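6-phospho-alpha-glucosidase (Merdibacter massiliensis, PDB 6VC6) probably hydrolyses 6-phospho-alpha-glucosides with the help of bound NAD and a manganese ion, as in other family 4 glycosyl hydrolases. Local coordinates at residues A[2-16]-A[74-86]. Numbering follows the deposited sequence.
Sequences KKYNVCIVGGGSTYT and AYKDMDFIFMQMR. With NAD (nicotinamide-adenine-dinucleotide), chain G.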
ATOM      1  N   LYS A   2      11.113   6.805 -27.596  1.00 60.03           N
ATOM      2  CA  LYS A   2      10.705   7.643 -26.476  1.00 61.08           C
ATOM      3  C   LYS A   2      11.205   7.078 -25.151  1.00 58.92           C
ATOM      4  O   LYS A   2      11.116   5.875 -24.905  1.00 62.01           O
ATOM      5  CB  LYS A   2       9.181   7.792 -26.444  1.00 61.99           C
ATOM      6  CG  LYS A   2       8.693   9.045 -25.734  1.00 63.52           C
ATOM      7  CD  LYS A   2       8.070   8.719 -24.388  1.00 64.27           C
ATOM      8  CE  LYS A   2       7.345   9.926 -23.810  1.00 65.17           C
ATOM      9  NZ  LYS A   2       8.291  11.018 -23.447  1.00 70.17           N
ATOM     10  N   LYS A   3      11.776   7.928 -24.301  1.00 56.38           N
ATOM     11  CA  LYS A   3      12.216   7.536 -22.971  1.00 54.24           C
ATOM     12  C   LYS A   3      11.583   8.466 -21.945  1.00 56.30           C
ATOM     13  O   LYS A   3      11.162   9.580 -22.264  1.00 56.69           O
ATOM     14  CB  LYS A   3      13.746   7.548 -22.866  1.00 54.66           C
ATOM     15  CG  LYS A   3      14.411   6.555 -23.809  1.00 58.12           C
ATOM     16  CD  LYS A   3      15.927   6.599 -23.719  1.00 63.74           C
ATOM     17  CE  LYS A   3      16.556   5.530 -24.602  1.00 72.73           C
ATOM     18  NZ  LYS A   3      15.539   4.779 -25.393  1.00 73.00           N
ATOM     19  N   TYR A   4      11.517   7.996 -20.701  1.00 50.14           N
ATOM     20  CA  TYR A   4      10.696   8.625 -19.679  1.00 54.17           C
ATOM     21  C   TYR A   4      11.543   9.158 -18.531  1.00 48.34           C
ATOM     22  O   TYR A   4      12.594   8.605 -18.196  1.00 48.68           O
ATOM     23  CB  TYR A   4       9.657   7.637 -19.136  1.00 46.88           C
ATOM     24  CG  TYR A   4       8.693   7.144 -20.190  1.00 49.18           C
ATOM     25  CD1 TYR A   4       7.525   7.839 -20.467  1.00 50.26           C
ATOM     26  CD2 TYR A   4       8.959   5.989 -20.917  1.00 48.50           C
ATOM     27  CE1 TYR A   4       6.642   7.395 -21.433  1.00 55.13           C
ATOM     28  CE2 TYR A   4       8.082   5.538 -21.885  1.00 53.46           C
ATOM     29  CZ  TYR A   4       6.925   6.245 -22.139  1.00 51.67           C
ATOM     30  OH  TYR A   4       6.048   5.800 -23.100  1.00 50.64           O
ATOM     31  N   ASN A   5      11.062  10.245 -17.930  1.00 43.90           N
ATOM     32  CA  ASN A   5      11.656  10.826 -16.734  1.00 46.33           C
ATOM     33  C   ASN A   5      10.840  10.404 -15.520  1.00 45.10           C
ATOM     34  O   ASN A   5       9.616  10.572 -15.501  1.00 42.03           O
ATOM     35  CB  ASN A   5      11.706  12.353 -16.832  1.00 49.18           C
ATOM     36  CG  ASN A   5      12.600  12.837 -17.957  1.00 53.62           C
ATOM     37  OD1 ASN A   5      13.478  12.112 -18.425  1.00 49.23           O
ATOM     38  ND2 ASN A   5      12.379  14.070 -18.397  1.00 51.03           N
ATOM     39  N   VAL A   6      11.516   9.856 -14.513  1.00 48.29           N
ATOM     40  CA  VAL A   6      10.864   9.289 -13.339  1.00 47.27           C
ATOM     41  C   VAL A   6      11.455   9.925 -12.089  1.00 48.33           C
ATOM     42  O   VAL A   6      12.663  10.174 -12.018  1.00 46.36           O
ATOM     43  CB  VAL A   6      11.022   7.753 -13.295  1.00 45.78           C
ATOM     44  CG1 VAL A   6      10.349   7.171 -12.059  1.00 42.48           C
ATOM     45  CG2 VAL A   6      10.458   7.123 -14.559  1.00 48.85           C
ATOM     46  N   CYS A   7      10.599  10.195 -11.104  1.00 43.82           N
ATOM     47  CA  CYS A   7      11.033  10.671  -9.798  1.00 45.27           C
ATOM     48  C   CYS A   7      10.412   9.799  -8.719  1.00 42.76           C
ATOM     49  O   CYS A   7       9.202   9.552  -8.736  1.00 41.75           O
ATOM     50  CB  CYS A   7      10.649  12.137  -9.574  1.00 43.56           C
ATOM     51  SG  CYS A   7      10.814  12.681  -7.855  1.00 44.70           S
ATOM     52  N   ILE A   8      11.239   9.332  -7.790  1.00 42.89           N
ATOM     53  CA  ILE A   8      10.783   8.547  -6.650  1.00 39.80           C
ATOM     54  C   ILE A   8      10.691   9.472  -5.445  1.00 40.21           C
ATOM     55  O   ILE A   8      11.702  10.037  -5.008  1.00 40.41           O
ATOM     56  CB  ILE A   8      11.719   7.363  -6.365  1.00 40.80           C
ATOM     57  CG1 ILE A   8      11.632   6.325  -7.484  1.00 37.65           C
ATOM     58  CG2 ILE A   8      11.380   6.729  -5.022  1.00 37.51           C
ATOM     59  CD1 ILE A   8      12.598   5.171  -7.320  1.00 38.41           C
ATOM     60  N   VAL A   9       9.485   9.636  -4.913  1.00 40.75           N
ATOM     61  CA  VAL A   9       9.275  10.404  -3.691  1.00 34.41           C
ATOM     62  C   VAL A   9       9.440   9.460  -2.509  1.00 40.20           C
ATOM     63  O   VAL A   9       8.692   8.484  -2.371  1.00 40.16           O
ATOM     64  CB  VAL A   9       7.894  11.075  -3.677  1.00 38.32           C
ATOM     65  CG1 VAL A   9       7.626  11.687  -2.313  1.00 37.62           C
ATOM     66  CG2 VAL A   9       7.812  12.134  -4.765  1.00 42.75           C
ATOM     67  N   GLY A  10      10.416   9.749  -1.656  1.00 43.56           N
ATOM     68  CA  GLY A  10      10.788   8.833  -0.598  1.00 39.62           C
ATOM     69  C   GLY A  10      12.002   8.020  -0.996  1.00 43.08           C
ATOM     70  O   GLY A  10      12.015   6.794  -0.858  1.00 37.25           O
ATOM     71  N   GLY A  11      13.030   8.705  -1.503  1.00 43.38           N
ATOM     72  CA  GLY A  11      14.232   8.031  -1.959  1.00 42.60           C
ATOM     73  C   GLY A  11      14.999   7.325  -0.862  1.00 45.79           C
ATOM     74  O   GLY A  11      15.791   6.422  -1.154  1.00 50.65           O
ATOM     75  N   GLY A  12      14.788   7.717   0.392  1.00 42.08           N
ATOM     76  CA  GLY A  12      15.414   7.059   1.517  1.00 45.47           C
ATOM     77  C   GLY A  12      14.698   5.830   2.024  1.00 44.31           C
ATOM     78  O   GLY A  12      15.077   5.288   3.066  1.00 42.05           O
ATOM     79  N   SER A  13      13.671   5.369   1.316  1.00 40.94           N
ATOM     80  CA  SER A  13      12.914   4.207   1.758  1.00 39.72           C
ATOM     81  C   SER A  13      13.732   2.932   1.600  1.00 42.01           C
ATOM     82  O   SER A  13      14.620   2.835   0.748  1.00 39.16           O
ATOM     83  CB  SER A  13      11.611   4.090   0.970  1.00 44.52           C
ATOM     84  OG  SER A  13      11.150   2.749   0.945  1.00 48.80           O
ATOM     85  N   THR A  14      13.417   1.941   2.439  1.00 38.57           N
ATOM     86  CA  THR A  14      14.082   0.646   2.349  1.00 40.72           C
ATOM     87  C   THR A  14      13.756  -0.084   1.053  1.00 46.38           C
ATOM     88  O   THR A  14      14.491  -1.000   0.670  1.00 43.47           O
ATOM     89  CB  THR A  14      13.695  -0.231   3.542  1.00 43.07           C
ATOM     90  OG1 THR A  14      12.297  -0.540   3.479  1.00 42.67           O
ATOM     91  CG2 THR A  14      13.993   0.487   4.850  1.00 43.48           C
ATOM     92  N   TYR A  15      12.674   0.296   0.373  1.00 42.84           N
ATOM     93  CA  TYR A  15      12.298  -0.311  -0.896  1.00 45.39           C
ATOM     94  C   TYR A  15      13.000   0.316  -2.093  1.00 45.21           C
ATOM     95  O   TYR A  15      12.964  -0.264  -3.184  1.00 44.43           O
ATOM     96  CB  TYR A  15      10.782  -0.214  -1.105  1.00 44.14           C
ATOM     97  CG  TYR A  15       9.957  -0.984  -0.097  1.00 43.02           C
ATOM     98  CD1 TYR A  15       9.758  -2.352  -0.232  1.00 40.06           C
ATOM     99  CD2 TYR A  15       9.366  -0.339   0.982  1.00 41.74           C
ATOM    100  CE1 TYR A  15       8.999  -3.058   0.683  1.00 43.18           C
ATOM    101  CE2 TYR A  15       8.606  -1.037   1.903  1.00 43.47           C
ATOM    102  CZ  TYR A  15       8.426  -2.395   1.748  1.00 44.04           C
ATOM    103  OH  TYR A  15       7.670  -3.092   2.662  1.00 39.55           O
ATOM    104  N   THR A  16      13.630   1.479  -1.919  1.00 43.05           N
ATOM    105  CA  THR A  16      14.246   2.162  -3.054  1.00 43.50           C
ATOM    106  C   THR A  16      15.370   1.361  -3.709  1.00 42.73           C
ATOM    107  O   THR A  16      15.410   1.325  -4.952  1.00 44.22           O
ATOM    108  CB  THR A  16      14.741   3.549  -2.621  1.00 41.22           C
ATOM    109  OG1 THR A  16      13.640   4.314  -2.115  1.00 42.07           O
ATOM    110  CG2 THR A  16      15.362   4.289  -3.799  1.00 43.49           C
ATOM    111  N   ALA A  74      13.394  17.920  -8.416  1.00 49.57           N
ATOM    112  CA  ALA A  74      12.806  16.588  -8.484  1.00 47.06           C
ATOM    113  C   ALA A  74      11.612  16.528  -9.430  1.00 42.74           C
ATOM    114  O   ALA A  74      11.479  15.572 -10.201  1.00 42.59           O
ATOM    115  CB  ALA A  74      12.392  16.129  -7.086  1.00 42.36           C
ATOM    116  N   TYR A  75      10.743  17.537  -9.396  1.00 40.89           N
ATOM    117  CA  TYR A  75       9.432  17.448 -10.025  1.00 44.64           C
ATOM    118  C   TYR A  75       9.346  18.150 -11.375  1.00 43.17           C
ATOM    119  O   TYR A  75       8.288  18.102 -12.011  1.00 45.83           O
ATOM    120  CB  TYR A  75       8.365  18.021  -9.086  1.00 42.68           C
ATOM    121  CG  TYR A  75       8.343  17.373  -7.718  1.00 42.82           C
ATOM    122  CD1 TYR A  75       8.649  16.028  -7.559  1.00 43.78           C
ATOM    123  CD2 TYR A  75       8.017  18.110  -6.586  1.00 37.73           C
ATOM    124  CE1 TYR A  75       8.630  15.433  -6.312  1.00 42.48           C
ATOM    125  CE2 TYR A  75       7.995  17.524  -5.334  1.00 41.99           C
ATOM    126  CZ  TYR A  75       8.303  16.185  -5.203  1.00 43.98           C
ATOM    127  OH  TYR A  75       8.283  15.597  -3.959  1.00 43.30           O
ATOM    128  N   LYS A  76      10.415  18.791 -11.834  1.00 43.71           N
ATOM    129  CA  LYS A  76      10.361  19.527 -13.090  1.00 48.79           C
ATOM    130  C   LYS A  76      10.507  18.578 -14.273  1.00 46.50           C
ATOM    131  O   LYS A  76      11.441  17.771 -14.323  1.00 44.70           O
ATOM    132  CB  LYS A  76      11.451  20.598 -13.131  1.00 44.13           C
ATOM    133  CG  LYS A  76      10.985  21.963 -12.650  1.00 54.16           C
ATOM    134  CD  LYS A  76      11.755  23.084 -13.327  1.00 56.78           C
ATOM    135  CE  LYS A  76      13.012  23.436 -12.551  1.00 65.52           C
ATOM    136  NZ  LYS A  76      12.697  24.186 -11.304  1.00 71.24           N
ATOM    137  N   ASP A  77       9.576  18.680 -15.224  1.00 48.80           N
ATOM    138  CA  ASP A  77       9.599  17.906 -16.467  1.00 50.59           C
ATOM    139  C   ASP A  77       9.656  16.403 -16.183  1.00 52.68           C
ATOM    140  O   ASP A  77      10.574  15.693 -16.601  1.00 51.06           O
ATOM    141  CB  ASP A  77      10.763  18.349 -17.360  1.00 54.12           C
ATOM    142  CG  ASP A  77      10.661  17.795 -18.769  1.00 71.65           C
ATOM    143  OD1 ASP A  77      11.534  16.993 -19.159  1.00 77.58           O
ATOM    144  OD2 ASP A  77       9.707  18.161 -19.487  1.00 76.35           O
HETATM  145  N   MSE A  78       8.650  15.927 -15.458  1.00 47.62           N
HETATM  146  CA  MSE A  78       8.567  14.515 -15.111  1.00 44.12           C
HETATM  147  C   MSE A  78       7.376  13.846 -15.789  1.00 44.72           C
HETATM  148  O   MSE A  78       6.314  14.451 -15.939  1.00 41.45           O
HETATM  149  CB  MSE A  78       8.472  14.338 -13.595  1.00 49.34           C
HETATM  150  CG  MSE A  78       9.773  14.612 -12.858  1.00 43.45           C
HETATM  151 SE   MSE A  78      11.108  13.221 -13.147  1.00 57.18          SE
HETATM  152  CE  MSE A  78      12.677  14.351 -13.394  1.00 52.57           C
ATOM    153  N   ASP A  79       7.564  12.595 -16.205  1.00 40.60           N
ATOM    154  CA  ASP A  79       6.478  11.809 -16.778  1.00 45.35           C
ATOM    155  C   ASP A  79       5.787  10.944 -15.733  1.00 44.77           C
ATOM    156  O   ASP A  79       4.568  10.756 -15.792  1.00 41.06           O
ATOM    157  CB  ASP A  79       7.003  10.926 -17.913  1.00 45.12           C
ATOM    158  CG  ASP A  79       7.555  11.730 -19.073  1.00 49.57           C
ATOM    159  OD1 ASP A  79       6.803  12.548 -19.644  1.00 54.11           O
ATOM    160  OD2 ASP A  79       8.742  11.543 -19.414  1.00 44.52           O
ATOM    161  N   PHE A  80       6.545  10.418 -14.773  1.00 40.06           N
ATOM    162  CA  PHE A  80       6.005   9.546 -13.741  1.00 42.39           C
ATOM    163  C   PHE A  80       6.599   9.920 -12.393  1.00 40.72           C
ATOM    164  O   PHE A  80       7.793  10.215 -12.291  1.00 42.26           O
ATOM    165  CB  PHE A  80       6.301   8.072 -14.042  1.00 40.34           C
ATOM    166  CG  PHE A  80       5.444   7.490 -15.127  1.00 43.65           C
ATOM    167  CD1 PHE A  80       4.185   6.990 -14.840  1.00 39.43           C
ATOM    168  CD2 PHE A  80       5.898   7.439 -16.434  1.00 41.68           C
ATOM    169  CE1 PHE A  80       3.394   6.452 -15.836  1.00 39.57           C
ATOM    170  CE2 PHE A  80       5.111   6.902 -17.435  1.00 43.80           C
ATOM    171  CZ  PHE A  80       3.858   6.408 -17.135  1.00 41.01           C
ATOM    172  N   ILE A  81       5.757   9.904 -11.362  1.00 40.54           N
ATOM    173  CA  ILE A  81       6.181  10.123  -9.985  1.00 38.21           C
ATOM    174  C   ILE A  81       5.820   8.879  -9.187  1.00 37.80           C
ATOM    175  O   ILE A  81       4.635   8.548  -9.047  1.00 40.58           O
ATOM    176  CB  ILE A  81       5.532  11.374  -9.372  1.00 41.22           C
ATOM    177  CG1 ILE A  81       5.770  12.596 -10.261  1.00 42.04           C
ATOM    178  CG2 ILE A  81       6.072  11.617  -7.972  1.00 45.06           C
ATOM    179  CD1 ILE A  81       7.218  13.023 -10.341  1.00 46.15           C
ATOM    180  N   PHE A  82       6.836   8.189  -8.673  1.00 36.07           N
ATOM    181  CA  PHE A  82       6.647   7.016  -7.823  1.00 34.88           C
ATOM    182  C   PHE A  82       6.710   7.479  -6.371  1.00 41.54           C
ATOM    183  O   PHE A  82       7.767   7.902  -5.895  1.00 40.41           O
ATOM    184  CB  PHE A  82       7.709   5.952  -8.102  1.00 38.39           C
ATOM    185  CG  PHE A  82       7.576   5.276  -9.444  1.00 40.55           C
ATOM    186  CD1 PHE A  82       6.584   5.643 -10.340  1.00 40.70           C
ATOM    187  CD2 PHE A  82       8.453   4.266  -9.806  1.00 44.79           C
ATOM    188  CE1 PHE A  82       6.472   5.019 -11.570  1.00 42.72           C
ATOM    189  CE2 PHE A  82       8.347   3.637 -11.033  1.00 40.59           C
ATOM    190  CZ  PHE A  82       7.354   4.015 -11.916  1.00 40.61           C
HETATM  191  N   MSE A  83       5.585   7.399  -5.670  1.00 35.89           N
HETATM  192  CA  MSE A  83       5.522   7.871  -4.290  1.00 43.17           C
HETATM  193  C   MSE A  83       5.515   6.717  -3.290  1.00 39.89           C
HETATM  194  O   MSE A  83       4.634   5.859  -3.327  1.00 40.06           O
HETATM  195  CB  MSE A  83       4.286   8.749  -4.084  1.00 37.99           C
HETATM  196  CG  MSE A  83       4.034   9.737  -5.208  1.00 41.71           C
HETATM  197 SE   MSE A  83       2.960  11.262  -4.639  0.70 48.42          SE
HETATM  198  CE  MSE A  83       4.283  12.162  -3.534  1.00 48.57           C
ATOM    199  N   GLN A  84       6.500   6.706  -2.395  1.00 40.47           N
ATOM    200  CA  GLN A  84       6.603   5.685  -1.355  1.00 42.27           C
ATOM    201  C   GLN A  84       7.135   6.306  -0.065  1.00 41.87           C
ATOM    202  O   GLN A  84       8.058   5.794   0.571  1.00 35.99           O
ATOM    203  CB  GLN A  84       7.475   4.517  -1.814  1.00 41.82           C
ATOM    204  CG  GLN A  84       8.874   4.900  -2.277  1.00 43.48           C
ATOM    205  CD  GLN A  84       9.744   3.687  -2.544  1.00 46.05           C
ATOM    206  OE1 GLN A  84      10.953   3.805  -2.748  1.00 46.41           O
ATOM    207  NE2 GLN A  84       9.130   2.509  -2.542  1.00 42.43           N
HETATM  208  N   MSE A  85       6.526   7.409   0.344  1.00 41.49           N
HETATM  209  CA  MSE A  85       6.862   8.069   1.591  1.00 41.44           C
HETATM  210  C   MSE A  85       6.252   7.361   2.771  1.00 43.00           C
HETATM  211  O   MSE A  85       5.272   6.656   2.586  1.00 40.16           O
HETATM  212  CB  MSE A  85       6.391   9.523   1.596  1.00 38.87           C
HETATM  213  CG  MSE A  85       4.879   9.683   1.754  1.00 44.72           C
HETATM  214 SE   MSE A  85       4.255  11.466   2.293  1.00 54.01          SE
HETATM  215  CE  MSE A  85       5.128  12.458   0.873  1.00 55.27           C
ATOM    216  N   ARG A  86       6.810   7.540   3.960  1.00 39.22           N
ATOM    217  CA  ARG A  86       6.200   7.095   5.213  1.00 37.10           C
ATOM    218  C   ARG A  86       6.185   8.301   6.147  1.00 38.70           C
ATOM    219  O   ARG A  86       7.197   8.611   6.783  1.00 39.63           O
ATOM    220  CB  ARG A  86       6.955   5.919   5.827  1.00 38.57           C
ATOM    221  CG  ARG A  86       6.298   5.355   7.079  1.00 39.24           C
ATOM    222  CD  ARG A  86       7.153   4.279   7.736  1.00 40.58           C
ATOM    223  NE  ARG A  86       7.191   3.041   6.961  1.00 37.00           N
ATOM    224  CZ  ARG A  86       6.240   2.111   6.991  1.00 37.03           C
ATOM    225  NH1 ARG A  86       6.359   1.016   6.254  1.00 36.61           N
ATOM    226  NH2 ARG A  86       5.169   2.280   7.754  1.00 40.99           N
TER
HETATM  227  PA  NAD G 503      10.782   3.955   5.315  1.00 40.71           P
HETATM  228  O1A NAD G 503      11.932   2.989   5.163  1.00 40.30           O
HETATM  229  O2A NAD G 503      10.653   4.783   6.571  1.00 43.12           O
HETATM  230  O5B NAD G 503      10.787   4.956   4.057  1.00 43.04           O
HETATM  231  C5B NAD G 503      10.035   6.164   4.090  1.00 41.79           C
HETATM  232  C4B NAD G 503      10.829   7.273   3.421  1.00 40.45           C
HETATM  233  O4B NAD G 503       9.956   8.345   3.058  1.00 41.15           O
HETATM  234  C3B NAD G 503      11.869   7.836   4.376  1.00 40.41           C
HETATM  235  O3B NAD G 503      13.147   7.847   3.736  1.00 40.36           O
HETATM  236  C2B NAD G 503      11.429   9.257   4.651  1.00 39.24           C
HETATM  237  O2B NAD G 503      12.557  10.133   4.712  1.00 43.08           O
HETATM  238  C1B NAD G 503      10.544   9.583   3.461  1.00 38.24           C
HETATM  239  N9A NAD G 503       9.509  10.589   3.801  1.00 37.31           N
HETATM  240  C8A NAD G 503       8.767  10.643   4.923  1.00 43.58           C
HETATM  241  N7A NAD G 503       7.924  11.709   4.898  1.00 42.42           N
HETATM  242  C5A NAD G 503       8.130  12.360   3.737  1.00 39.88           C
HETATM  243  C6A NAD G 503       7.582  13.564   3.069  1.00 40.55           C
HETATM  244  N6A NAD G 503       6.614  14.311   3.652  1.00 40.85           N
HETATM  245  N1A NAD G 503       8.081  13.893   1.856  1.00 42.71           N
HETATM  246  C2A NAD G 503       9.043  13.162   1.261  1.00 42.51           C
HETATM  247  N3A NAD G 503       9.585  12.061   1.810  1.00 43.05           N
HETATM  248  C4A NAD G 503       9.179  11.620   3.023  1.00 38.87           C
HETATM  249  O3  NAD G 503       9.396   3.167   5.088  1.00 40.65           O
HETATM  250  PN  NAD G 503       9.304   1.792   4.261  1.00 40.40           P
HETATM  251  O1N NAD G 503       9.151   0.655   5.244  1.00 36.68           O
HETATM  252  O2N NAD G 503      10.388   1.756   3.209  1.00 35.23           O
HETATM  253  O5D NAD G 503       7.892   2.012   3.527  1.00 37.98           O
HETATM  254  C5D NAD G 503       7.807   2.841   2.370  1.00 37.33           C
HETATM  255  C4D NAD G 503       6.339   3.131   2.096  1.00 40.68           C
HETATM  256  O4D NAD G 503       5.824   2.192   1.150  1.00 39.64           O
HETATM  257  C3D NAD G 503       5.519   2.980   3.369  1.00 39.39           C
HETATM  258  O3D NAD G 503       4.646   4.105   3.496  1.00 39.87           O
HETATM  259  C2D NAD G 503       4.681   1.744   3.139  1.00 36.49           C
HETATM  260  O2D NAD G 503       3.404   1.859   3.768  1.00 38.34           O
HETATM  261  C1D NAD G 503       4.560   1.730   1.627  1.00 39.43           C
HETATM  262  N1N NAD G 503       4.213   0.412   1.103  1.00 38.32           N
HETATM  263  C2N NAD G 503       3.015   0.288   0.531  1.00 39.57           C
HETATM  264  C3N NAD G 503       2.595  -0.920   0.004  1.00 42.64           C
HETATM  265  C7N NAD G 503       1.236  -1.003  -0.625  1.00 41.80           C
HETATM  266  O7N NAD G 503       0.757  -2.096  -0.876  1.00 39.00           O
HETATM  267  N7N NAD G 503       0.584   0.130  -0.881  1.00 37.90           N
HETATM  268  C4N NAD G 503       3.445  -2.017   0.062  1.00 42.72           C
HETATM  269  C5N NAD G 503       4.688  -1.865   0.668  1.00 41.64           C
HETATM  270  C6N NAD G 503       5.057  -0.625   1.181  1.00 38.14           C
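A74 and Y75, closing helix 71-75, meet C7 in the Rossmann-type NAD-binding fold, where strands 4-9 and 80-83 run parallel and adjacent. The CB of A74 touches C7 SG, which also lies at the edge of the Y75 ring, 3.8 Å from CE1; V9 CG2 reaches the same edge. At the turn after the helix, D77 O receives the amide of N5, ND2 to O 3.0 Å, nearly in the amide plane. The bent chain of selenomethionine M78 lays its SE beside the CB of C7. D79 grips N5 in both directions: its OD2 accepts N5 N through the anti lone pair (3.0 Å, 171°), while N5 O takes both D79 N and F80 N. On the face packed against helix 318-331, the edge of F80 meets the face of Y4, offset, with planes at 65°. F80 O then binds C7 N, and I81 CD1 packs on C7 CB. F82 N and O bond to C7 O and V9 N; V6 CG1 sits over the centre of its ring, 4.1 Å from the centroid. The CE of selenomethionine M83 presses on V9 CG1. Q84 N closes the pairing on V9 O; its CG lies between the backbone N and the carbonyl carbon (chi1 55°) and the chain extends from there, bringing OE1 to accept T16 OG1 (2.8 Å) and tying the strand end to helix 16-25. At the glycine-rich turn G10-S13 and the end of 74-86, both segments hold NAD: M85 CE lies against the adenine, S13 OG donates to O2N, and R86, salt-bridged to E109, bonds the pyrophosphate through NE to O3 (2.9 Å) and NH1 to O1N (3.0 Å).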